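Local coordinates for mitogen-activated protein kinase kinase kinase 7 interacting protein 1 (PDB 2IRM) that probably acts as an adapter that binds the kinase TAK1 and promotes its autophosphorylation, and has a PP2C-type phosphatase fold, at residues Y35-D39 with D346-L350; Y53-H59 with L273-G277; G154-V158 with N171-A177. All blocks are in the same frame, centred on the assembly; numbering follows the deposited sequence.

Contact 1 (Y35-D39 with D346-L350); sequences YESRD and DDVTL
Most of the 212 Å² buried here belongs to D347 and D39, with T349 adding a smaller share. The segment 346-350 enters a strand at V348, with extended backbone angles from V348 to L350. Residues 35-38 form an irregular loop that becomes strand at D39, after R38 has taken a turn-like phi/psi of -98/-11. The CA atoms of D39 and D347, 6.1 Å apart, are the closest CA pair between the segments. D347, chi1 m, points toward the loop: R38 N donates to D347 OD2 at 3.0 Å with an N-H...O angle of 157°, and S37 OG makes a weak hydrogen bond to D347 OD1 at 3.4 Å. The carboxylate thus receives both backbone and side chain of the loop, while N22 N binds OD1 as well. D39, also m, points back. Its OD2 lies 3.0 Å from T349 OG1, in m, and 2.9 Å from D347 O, a close approach of two acceptors that is no bond. The stronger partner of the D39 carboxylate is S57, which meets OD1. E36 and R38 pair only by charge, R38 NE to E36 OE1 at 3.5 Å. D346-D347-V348-T349 resembles the Asp-Asn-x-Thr motif of PP2C phosphatases. Because strands 31-33 and 344-354 share one sheet and 39-45 belongs to the other, the contact bridges the two sheets of the PP2C beta sandwich.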
ATOM      1  N   TYR A  35     -16.511   7.850  -3.816  1.00 58.45           N
ATOM      2  CA  TYR A  35     -16.378   9.304  -3.734  1.00 58.49           C
ATOM      3  C   TYR A  35     -15.049   9.598  -3.056  1.00 58.26           C
ATOM      4  O   TYR A  35     -14.162  10.246  -3.616  1.00 58.38           O
ATOM      5  CB  TYR A  35     -17.539   9.874  -2.914  1.00 58.71           C
ATOM      6  CG  TYR A  35     -17.410  11.324  -2.499  1.00 59.25           C
ATOM      7  CD1 TYR A  35     -17.307  12.344  -3.452  1.00 59.74           C
ATOM      8  CD2 TYR A  35     -17.427  11.685  -1.150  1.00 59.83           C
ATOM      9  CE1 TYR A  35     -17.203  13.688  -3.070  1.00 59.65           C
ATOM     10  CE2 TYR A  35     -17.325  13.026  -0.758  1.00 59.96           C
ATOM     11  CZ  TYR A  35     -17.215  14.020  -1.723  1.00 59.52           C
ATOM     12  OH  TYR A  35     -17.117  15.342  -1.341  1.00 59.35           O
ATOM     13  N   GLU A  36     -14.946   9.091  -1.833  1.00 57.85           N
ATOM     14  CA  GLU A  36     -13.741   9.098  -1.036  1.00 57.37           C
ATOM     15  C   GLU A  36     -12.692   8.197  -1.673  1.00 56.91           C
ATOM     16  O   GLU A  36     -12.955   7.018  -1.912  1.00 57.21           O
ATOM     17  CB  GLU A  36     -14.076   8.566   0.369  1.00 57.56           C
ATOM     18  CG  GLU A  36     -15.372   7.688   0.465  1.00 57.89           C
ATOM     19  CD  GLU A  36     -15.221   6.233  -0.032  1.00 58.56           C
ATOM     20  OE1 GLU A  36     -14.301   5.514   0.442  1.00 59.41           O
ATOM     21  OE2 GLU A  36     -16.046   5.799  -0.876  1.00 57.23           O
ATOM     22  N   SER A  37     -11.513   8.739  -1.970  1.00 56.13           N
ATOM     23  CA  SER A  37     -10.356   7.875  -2.219  1.00 55.09           C
ATOM     24  C   SER A  37      -9.860   7.409  -0.870  1.00 54.55           C
ATOM     25  O   SER A  37      -9.892   8.163   0.107  1.00 54.55           O
ATOM     26  CB  SER A  37      -9.230   8.601  -2.957  1.00 55.24           C
ATOM     27  OG  SER A  37      -8.225   7.691  -3.377  1.00 54.08           O
ATOM     28  N   ARG A  38      -9.429   6.158  -0.809  1.00 53.80           N
ATOM     29  CA  ARG A  38      -8.836   5.617   0.403  1.00 53.14           C
ATOM     30  C   ARG A  38      -7.303   5.652   0.315  1.00 52.47           C
ATOM     31  O   ARG A  38      -6.616   5.429   1.307  1.00 52.48           O
ATOM     32  CB  ARG A  38      -9.344   4.193   0.657  1.00 53.43           C
ATOM     33  CG  ARG A  38     -10.839   4.080   0.966  1.00 53.68           C
ATOM     34  CD  ARG A  38     -11.070   3.900   2.462  1.00 53.83           C
ATOM     35  NE  ARG A  38     -12.474   3.650   2.810  1.00 54.26           N
ATOM     36  CZ  ARG A  38     -13.061   2.456   2.786  1.00 53.77           C
ATOM     37  NH1 ARG A  38     -12.385   1.378   2.408  1.00 54.13           N
ATOM     38  NH2 ARG A  38     -14.333   2.337   3.134  1.00 53.46           N
ATOM     39  N   ASP A  39      -6.778   5.932  -0.876  1.00 51.61           N
ATOM     40  CA  ASP A  39      -5.345   6.101  -1.081  1.00 51.11           C
ATOM     41  C   ASP A  39      -4.884   7.533  -0.786  1.00 50.55           C
ATOM     42  O   ASP A  39      -5.451   8.510  -1.293  1.00 50.50           O
ATOM     43  CB  ASP A  39      -4.972   5.747  -2.518  1.00 51.37           C
ATOM     44  CG  ASP A  39      -4.713   4.258  -2.730  1.00 53.02           C
ATOM     45  OD1 ASP A  39      -4.755   3.451  -1.767  1.00 54.96           O
ATOM     46  OD2 ASP A  39      -4.453   3.894  -3.896  1.00 54.45           O
ATOM     47  N   ASP A 346     -10.109  -1.603  -5.809  1.00 47.73           N
ATOM     48  CA  ASP A 346      -9.759  -0.646  -4.769  1.00 48.20           C
ATOM     49  C   ASP A 346      -9.147   0.544  -5.472  1.00 48.22           C
ATOM     50  O   ASP A 346      -8.966   0.514  -6.686  1.00 48.45           O
ATOM     51  CB  ASP A 346      -8.800  -1.260  -3.751  1.00 48.25           C
ATOM     52  CG  ASP A 346      -9.404  -2.464  -3.021  1.00 49.02           C
ATOM     53  OD1 ASP A 346     -10.619  -2.433  -2.710  1.00 49.45           O
ATOM     54  OD2 ASP A 346      -8.664  -3.441  -2.760  1.00 49.82           O
ATOM     55  N   ASP A 347      -8.852   1.605  -4.734  1.00 48.24           N
ATOM     56  CA  ASP A 347      -8.245   2.773  -5.352  1.00 48.14           C
ATOM     57  C   ASP A 347      -6.904   2.386  -5.938  1.00 47.84           C
ATOM     58  O   ASP A 347      -6.029   1.879  -5.234  1.00 47.88           O
ATOM     59  CB  ASP A 347      -8.096   3.893  -4.342  1.00 48.36           C
ATOM     60  CG  ASP A 347      -9.423   4.309  -3.758  1.00 49.62           C
ATOM     61  OD1 ASP A 347     -10.120   5.116  -4.412  1.00 51.20           O
ATOM     62  OD2 ASP A 347      -9.774   3.821  -2.656  1.00 51.01           O
ATOM     63  N   VAL A 348      -6.777   2.567  -7.247  1.00 47.51           N
ATOM     64  CA  VAL A 348      -5.527   2.296  -7.938  1.00 47.06           C
ATOM     65  C   VAL A 348      -4.703   3.575  -7.917  1.00 46.94           C
ATOM     66  O   VAL A 348      -5.220   4.660  -8.228  1.00 47.39           O
ATOM     67  CB  VAL A 348      -5.767   1.840  -9.394  1.00 46.96           C
ATOM     68  CG1 VAL A 348      -4.452   1.713 -10.144  1.00 46.70           C
ATOM     69  CG2 VAL A 348      -6.521   0.520  -9.424  1.00 46.57           C
ATOM     70  N   THR A 349      -3.438   3.458  -7.534  1.00 46.30           N
ATOM     71  CA  THR A 349      -2.550   4.609  -7.569  1.00 46.08           C
ATOM     72  C   THR A 349      -1.171   4.225  -8.050  1.00 45.63           C
ATOM     73  O   THR A 349      -0.597   3.236  -7.599  1.00 45.72           O
ATOM     74  CB  THR A 349      -2.481   5.328  -6.209  1.00 46.24           C
ATOM     75  OG1 THR A 349      -3.734   5.975  -5.961  1.00 47.34           O
ATOM     76  CG2 THR A 349      -1.377   6.386  -6.194  1.00 46.26           C
ATOM     77  N   LEU A 350      -0.657   5.030  -8.972  1.00 45.15           N
ATOM     78  CA  LEU A 350       0.654   4.831  -9.544  1.00 44.71           C
ATOM     79  C   LEU A 350       1.509   6.100  -9.431  1.00 44.70           C
ATOM     80  O   LEU A 350       1.083   7.191  -9.822  1.00 44.88           O
ATOM     81  CB  LEU A 350       0.496   4.401 -10.997  1.00 44.50           C
ATOM     82  CG  LEU A 350       1.744   3.984 -11.765  1.00 44.40           C
ATOM     83  CD1 LEU A 350       2.521   2.931 -11.017  1.00 44.55           C
ATOM     84  CD2 LEU A 350       1.362   3.483 -13.137  1.00 44.66           C
TER

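Contact 2 (Y53-H59 with L273-G277); sequences YAILSGH and LMSSG
I55, in the mt rotamer, overlaps the start of 273-277: its CD1 sits 3.7 Å from L273 CB and 3.5 Å from L273 O, and its CG2 lies 3.7 Å from S275 CB. L273, also mt, reaches back so that its CD1 stands 3.8 Å from Y53 CB and 3.4 Å from Y53 O. The segments run within 2° of each other, in register I55-S275 (CA-CA 6.1 Å) and S57-S276 (5.9 Å). Their strands, 50-59 and 268-274, belong to different sheets; Y53, I55, S57 and L273 point across, and the single hydrogen bond between the segments ends on a side chain, S276 N donating to S57 OG (chi1 m) at 3.1 Å and 158°. The sheets come close here because small serines meet. S275 (phi/psi -79/164) takes the N-cap position and S276 opens the helix. S57 OG also bonds D39. H59 brings NE2 to 3.6 Å from S276 OG, at the ring edge. By sequence pattern, S57 and S276 stand where PP2C enzymes carry metal-binding aspartates, consistent with an adapter lacking that chemistry. On the far side of strand 50-59, L56 packs on helix 63-75; M274 points away from strand 50-59, its side chain touching R176 and L178 of neighbouring strand 176-181.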
ATOM      1  N   TYR A  53       8.420  10.428  -1.315  1.00 43.57           N
ATOM      2  CA  TYR A  53       7.383   9.841  -2.152  1.00 43.70           C
ATOM      3  C   TYR A  53       6.762   8.679  -1.382  1.00 43.95           C
ATOM      4  O   TYR A  53       7.463   7.754  -0.946  1.00 44.10           O
ATOM      5  CB  TYR A  53       7.948   9.391  -3.501  1.00 43.65           C
ATOM      6  CG  TYR A  53       8.786  10.452  -4.161  1.00 43.51           C
ATOM      7  CD1 TYR A  53       8.197  11.482  -4.882  1.00 43.33           C
ATOM      8  CD2 TYR A  53      10.170  10.438  -4.043  1.00 44.11           C
ATOM      9  CE1 TYR A  53       8.964  12.466  -5.474  1.00 43.90           C
ATOM     10  CE2 TYR A  53      10.950  11.418  -4.627  1.00 44.35           C
ATOM     11  CZ  TYR A  53      10.344  12.429  -5.343  1.00 44.20           C
ATOM     12  OH  TYR A  53      11.122  13.403  -5.927  1.00 44.08           O
ATOM     13  N   ALA A  54       5.445   8.748  -1.199  1.00 43.90           N
ATOM     14  CA  ALA A  54       4.736   7.805  -0.352  1.00 43.59           C
ATOM     15  C   ALA A  54       3.319   7.578  -0.843  1.00 43.50           C
ATOM     16  O   ALA A  54       2.666   8.501  -1.321  1.00 43.29           O
ATOM     17  CB  ALA A  54       4.714   8.314   1.075  1.00 43.79           C
ATOM     18  N   ILE A  55       2.863   6.335  -0.741  1.00 43.60           N
ATOM     19  CA  ILE A  55       1.448   6.017  -0.885  1.00 43.58           C
ATOM     20  C   ILE A  55       1.012   5.251   0.339  1.00 43.48           C
ATOM     21  O   ILE A  55       1.661   4.299   0.766  1.00 43.38           O
ATOM     22  CB  ILE A  55       1.121   5.164  -2.123  1.00 43.55           C
ATOM     23  CG1 ILE A  55       1.760   5.737  -3.383  1.00 43.45           C
ATOM     24  CG2 ILE A  55      -0.386   5.080  -2.306  1.00 43.63           C
ATOM     25  CD1 ILE A  55       1.671   4.802  -4.564  1.00 43.80           C
ATOM     26  N   LEU A  56      -0.095   5.688   0.909  1.00 43.76           N
ATOM     27  CA  LEU A  56      -0.673   5.014   2.047  1.00 44.01           C
ATOM     28  C   LEU A  56      -2.063   4.566   1.676  1.00 44.19           C
ATOM     29  O   LEU A  56      -2.936   5.400   1.381  1.00 44.22           O
ATOM     30  CB  LEU A  56      -0.692   5.929   3.263  1.00 43.82           C
ATOM     31  CG  LEU A  56       0.712   5.980   3.845  1.00 44.18           C
ATOM     32  CD1 LEU A  56       1.473   7.179   3.287  1.00 43.97           C
ATOM     33  CD2 LEU A  56       0.633   6.017   5.353  1.00 44.87           C
ATOM     34  N   SER A  57      -2.252   3.248   1.662  1.00 44.04           N
ATOM     35  CA  SER A  57      -3.514   2.671   1.243  1.00 43.93           C
ATOM     36  C   SER A  57      -4.353   2.356   2.445  1.00 43.78           C
ATOM     37  O   SER A  57      -4.024   1.473   3.217  1.00 43.74           O
ATOM     38  CB  SER A  57      -3.265   1.424   0.418  1.00 44.06           C
ATOM     39  OG  SER A  57      -2.690   1.771  -0.830  1.00 44.90           O
ATOM     40  N   GLY A  58      -5.434   3.103   2.613  1.00 44.11           N
ATOM     41  CA  GLY A  58      -6.327   2.895   3.743  1.00 44.61           C
ATOM     42  C   GLY A  58      -7.174   1.653   3.537  1.00 44.92           C
ATOM     43  O   GLY A  58      -7.669   1.414   2.430  1.00 45.03           O
ATOM     44  N   HIS A  59      -7.326   0.860   4.598  1.00 44.94           N
ATOM     45  CA  HIS A  59      -8.185  -0.320   4.576  1.00 45.16           C
ATOM     46  C   HIS A  59      -9.442  -0.158   5.434  1.00 45.00           C
ATOM     47  O   HIS A  59      -9.357   0.133   6.632  1.00 45.15           O
ATOM     48  CB  HIS A  59      -7.390  -1.550   5.002  1.00 45.22           C
ATOM     49  CG  HIS A  59      -6.248  -1.854   4.091  1.00 46.38           C
ATOM     50  ND1 HIS A  59      -4.939  -1.904   4.527  1.00 47.46           N
ATOM     51  CD2 HIS A  59      -6.214  -2.088   2.756  1.00 46.83           C
ATOM     52  CE1 HIS A  59      -4.150  -2.174   3.502  1.00 47.64           C
ATOM     53  NE2 HIS A  59      -4.899  -2.293   2.415  1.00 47.65           N
ATOM     54  N   LEU A 273       6.085   3.569  -7.500  1.00 44.22           N
ATOM     55  CA  LEU A 273       5.358   3.241  -6.279  1.00 44.40           C
ATOM     56  C   LEU A 273       3.964   2.745  -6.598  1.00 44.69           C
ATOM     57  O   LEU A 273       3.247   3.350  -7.394  1.00 44.73           O
ATOM     58  CB  LEU A 273       5.311   4.417  -5.303  1.00 44.22           C
ATOM     59  CG  LEU A 273       6.650   4.854  -4.701  1.00 43.51           C
ATOM     60  CD1 LEU A 273       6.418   5.939  -3.652  1.00 41.88           C
ATOM     61  CD2 LEU A 273       7.419   3.673  -4.130  1.00 40.83           C
ATOM     62  N   MET A 274       3.601   1.631  -5.976  1.00 44.94           N
ATOM     63  CA  MET A 274       2.333   0.986  -6.225  1.00 45.34           C
ATOM     64  C   MET A 274       1.522   0.905  -4.961  1.00 45.56           C
ATOM     65  O   MET A 274       2.019   0.439  -3.932  1.00 45.79           O
ATOM     66  CB  MET A 274       2.561  -0.419  -6.730  1.00 45.17           C
ATOM     67  CG  MET A 274       3.138  -0.473  -8.112  1.00 45.79           C
ATOM     68  SD  MET A 274       3.992  -2.029  -8.376  1.00 45.89           S
ATOM     69  CE  MET A 274       5.448  -1.680  -7.412  1.00 47.30           C
ATOM     70  N   SER A 275       0.274   1.360  -5.053  1.00 45.73           N
ATOM     71  CA  SER A 275      -0.701   1.233  -3.977  1.00 45.68           C
ATOM     72  C   SER A 275      -1.300  -0.174  -3.934  1.00 45.82           C
ATOM     73  O   SER A 275      -1.197  -0.944  -4.901  1.00 45.70           O
ATOM     74  CB  SER A 275      -1.828   2.237  -4.181  1.00 45.65           C
ATOM     75  OG  SER A 275      -2.666   1.842  -5.254  1.00 45.30           O
ATOM     76  N   SER A 276      -1.943  -0.478  -2.806  1.00 45.89           N
ATOM     77  CA  SER A 276      -2.636  -1.746  -2.574  1.00 46.11           C
ATOM     78  C   SER A 276      -3.626  -2.113  -3.688  1.00 46.06           C
ATOM     79  O   SER A 276      -3.564  -3.209  -4.256  1.00 46.29           O
ATOM     80  CB  SER A 276      -3.357  -1.687  -1.228  1.00 46.08           C
ATOM     81  OG  SER A 276      -4.291  -2.737  -1.102  1.00 46.80           O
ATOM     82  N   GLY A 277      -4.530  -1.192  -4.003  1.00 45.91           N
ATOM     83  CA  GLY A 277      -5.499  -1.413  -5.063  1.00 45.63           C
ATOM     84  C   GLY A 277      -4.826  -1.860  -6.344  1.00 45.45           C
ATOM     85  O   GLY A 277      -5.318  -2.765  -7.041  1.00 45.36           O
TER

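Contact 3 (G154-V158 with N171-A177); sequences GSSAV and NIGNCRA
V158, with chi1 p, forms the apolar centre, its CG1 3.4 Å from C175 CB and its CG2 3.9 Å from A177 CB. It belongs to the antiparallel hairpin of strands 154-163 and 166-172, part of one sheet of the PP2C beta sandwich; A177 already lies in the other sheet, so V158 fills the space between them. V158 and N171 form a non-hydrogen-bonded pair (CA-CA 4.3 Å). Next to it, A157 and I172 are a hydrogen-bonded pair (CA-CA 5.3 Å): A157 N donates to I172 O at 2.9 Å, and I172 N to A157 O at 3.0 Å. Their side chains share the opposite face, A157 CB 4.0 Å from I172 CG2. Then the chain leaves the hairpin: G173 has phi/psi 83/-141, and a CB there would collide with S156 OG. Residues 173-175 thus carry the chain across to strand 176-181. At the polar edge N174 ND2 bonds L223 O. There, too, N174 N donates to S156 OG (chi1 m) in a nearly straight hydrogen bond of 2.6 Å and 175°.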
ATOM      1  N   GLY A 154      -7.317   0.350   9.190  1.00 45.75           N
ATOM      2  CA  GLY A 154      -5.868   0.482   9.231  1.00 45.11           C
ATOM      3  C   GLY A 154      -5.336   0.910   7.878  1.00 44.71           C
ATOM      4  O   GLY A 154      -6.108   1.329   7.015  1.00 44.60           O
ATOM      5  N   SER A 155      -4.023   0.802   7.680  1.00 44.40           N
ATOM      6  CA  SER A 155      -3.421   1.226   6.415  1.00 44.39           C
ATOM      7  C   SER A 155      -2.109   0.548   6.038  1.00 44.34           C
ATOM      8  O   SER A 155      -1.202   0.420   6.862  1.00 44.69           O
ATOM      9  CB  SER A 155      -3.207   2.738   6.401  1.00 44.38           C
ATOM     10  OG  SER A 155      -2.715   3.159   5.145  1.00 44.76           O
ATOM     11  N   SER A 156      -2.017   0.122   4.782  1.00 44.01           N
ATOM     12  CA  SER A 156      -0.736  -0.238   4.199  1.00 43.76           C
ATOM     13  C   SER A 156      -0.010   1.053   3.887  1.00 43.49           C
ATOM     14  O   SER A 156      -0.640   2.111   3.801  1.00 43.56           O
ATOM     15  CB  SER A 156      -0.934  -1.037   2.914  1.00 43.85           C
ATOM     16  OG  SER A 156      -1.152  -2.400   3.204  1.00 43.96           O
ATOM     17  N   ALA A 157       1.304   0.966   3.694  1.00 43.21           N
ATOM     18  CA  ALA A 157       2.138   2.144   3.445  1.00 42.81           C
ATOM     19  C   ALA A 157       3.373   1.801   2.625  1.00 42.48           C
ATOM     20  O   ALA A 157       3.983   0.753   2.839  1.00 43.24           O
ATOM     21  CB  ALA A 157       2.555   2.755   4.767  1.00 42.68           C
ATOM     22  N   VAL A 158       3.748   2.670   1.694  1.00 41.82           N
ATOM     23  CA  VAL A 158       5.068   2.568   1.063  1.00 41.30           C
ATOM     24  C   VAL A 158       5.676   3.947   0.940  1.00 41.23           C
ATOM     25  O   VAL A 158       5.114   4.813   0.275  1.00 41.27           O
ATOM     26  CB  VAL A 158       5.010   1.921  -0.331  1.00 41.21           C
ATOM     27  CG1 VAL A 158       4.114   2.730  -1.264  1.00 41.23           C
ATOM     28  CG2 VAL A 158       6.410   1.772  -0.915  1.00 40.63           C
ATOM     29  N   ASN A 171       8.443   0.232   4.030  1.00 45.34           N
ATOM     30  CA  ASN A 171       7.099  -0.218   3.669  1.00 45.46           C
ATOM     31  C   ASN A 171       6.504  -1.184   4.682  1.00 45.29           C
ATOM     32  O   ASN A 171       7.232  -1.868   5.400  1.00 45.12           O
ATOM     33  CB  ASN A 171       7.077  -0.817   2.250  1.00 45.85           C
ATOM     34  CG  ASN A 171       7.150  -2.354   2.239  1.00 46.70           C
ATOM     35  OD1 ASN A 171       6.131  -3.035   2.401  1.00 48.13           O
ATOM     36  ND2 ASN A 171       8.349  -2.896   2.022  1.00 46.00           N
ATOM     37  N   ILE A 172       5.174  -1.209   4.727  1.00 45.26           N
ATOM     38  CA  ILE A 172       4.410  -2.195   5.477  1.00 45.46           C
ATOM     39  C   ILE A 172       3.126  -2.509   4.709  1.00 46.37           C
ATOM     40  O   ILE A 172       2.489  -1.612   4.144  1.00 46.66           O
ATOM     41  CB  ILE A 172       4.096  -1.731   6.912  1.00 44.92           C
ATOM     42  CG1 ILE A 172       3.512  -2.876   7.733  1.00 44.38           C
ATOM     43  CG2 ILE A 172       3.157  -0.547   6.910  1.00 45.07           C
ATOM     44  CD1 ILE A 172       3.680  -2.717   9.236  1.00 43.33           C
ATOM     45  N   GLY A 173       2.763  -3.788   4.664  1.00 46.99           N
ATOM     46  CA  GLY A 173       1.508  -4.191   4.031  1.00 47.54           C
ATOM     47  C   GLY A 173       1.576  -4.340   2.526  1.00 47.89           C
ATOM     48  O   GLY A 173       2.581  -4.810   1.986  1.00 48.04           O
ATOM     49  N   ASN A 174       0.503  -3.918   1.857  1.00 48.02           N
ATOM     50  CA  ASN A 174       0.270  -4.230   0.449  1.00 47.97           C
ATOM     51  C   ASN A 174       1.005  -3.392  -0.579  1.00 47.92           C
ATOM     52  O   ASN A 174       1.417  -3.917  -1.612  1.00 48.31           O
ATOM     53  CB  ASN A 174      -1.227  -4.219   0.149  1.00 48.10           C
ATOM     54  CG  ASN A 174      -1.951  -5.421   0.747  1.00 48.82           C
ATOM     55  OD1 ASN A 174      -1.332  -6.333   1.309  1.00 48.75           O
ATOM     56  ND2 ASN A 174      -3.270  -5.426   0.623  1.00 49.96           N
ATOM     57  N   CYS A 175       1.163  -2.100  -0.309  1.00 47.80           N
ATOM     58  CA  CYS A 175       1.862  -1.190  -1.228  1.00 47.94           C
ATOM     59  C   CYS A 175       3.245  -1.706  -1.645  1.00 47.63           C
ATOM     60  O   CYS A 175       3.875  -2.482  -0.911  1.00 47.68           O
ATOM     61  CB  CYS A 175       1.998   0.200  -0.604  1.00 48.01           C
ATOM     62  SG  CYS A 175       0.470   0.932   0.007  1.00 49.80           S
ATOM     63  N   ARG A 176       3.724  -1.263  -2.806  1.00 47.30           N
ATOM     64  CA  ARG A 176       4.959  -1.813  -3.365  1.00 47.26           C
ATOM     65  C   ARG A 176       5.860  -0.786  -4.042  1.00 47.18           C
ATOM     66  O   ARG A 176       5.382   0.198  -4.601  1.00 47.15           O
ATOM     67  CB  ARG A 176       4.618  -2.937  -4.348  1.00 47.41           C
ATOM     68  CG  ARG A 176       5.760  -3.897  -4.671  1.00 47.18           C
ATOM     69  CD  ARG A 176       5.304  -4.941  -5.669  1.00 47.31           C
ATOM     70  NE  ARG A 176       4.166  -5.729  -5.191  1.00 47.06           N
ATOM     71  CZ  ARG A 176       3.374  -6.445  -5.983  1.00 47.09           C
ATOM     72  NH1 ARG A 176       3.600  -6.468  -7.293  1.00 46.67           N
ATOM     73  NH2 ARG A 176       2.358  -7.138  -5.477  1.00 46.71           N
ATOM     74  N   ALA A 177       7.165  -1.059  -4.009  1.00 47.20           N
ATOM     75  CA  ALA A 177       8.186  -0.206  -4.609  1.00 47.26           C
ATOM     76  C   ALA A 177       9.099  -0.964  -5.586  1.00 47.48           C
ATOM     77  O   ALA A 177       9.696  -1.998  -5.244  1.00 47.38           O
ATOM     78  CB  ALA A 177       9.012   0.436  -3.519  1.00 47.30           C
TER

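How the contacts relate
From the N terminus the chain passes 35-39, 53-59 and 154-158, then returns through 171-177, 273-277 and 346-350 in reverse order, so the contacts nest without crossing. Contact 3 closes the short hairpin loop, contact 2 a loop of 213 residues around it, and contact 1 the widest. Contacts 1 and 2 touch through probable hydrogen bonds, D39 OD1 to S57 OG (2.8 Å) and T349 N to S275 OG (2.9 Å). Contacts 2 and 3 are neighbours in both sheets (268-274 beside 176-181, 50-59 beside 154-163), joined by probable hydrogen bonds M274 O to R176 N and H59 N to G154 O, each 2.7 Å. Contacts 1 and 3 do not touch; contact 2 lies between them and touches both. All three tie one sheet to the other.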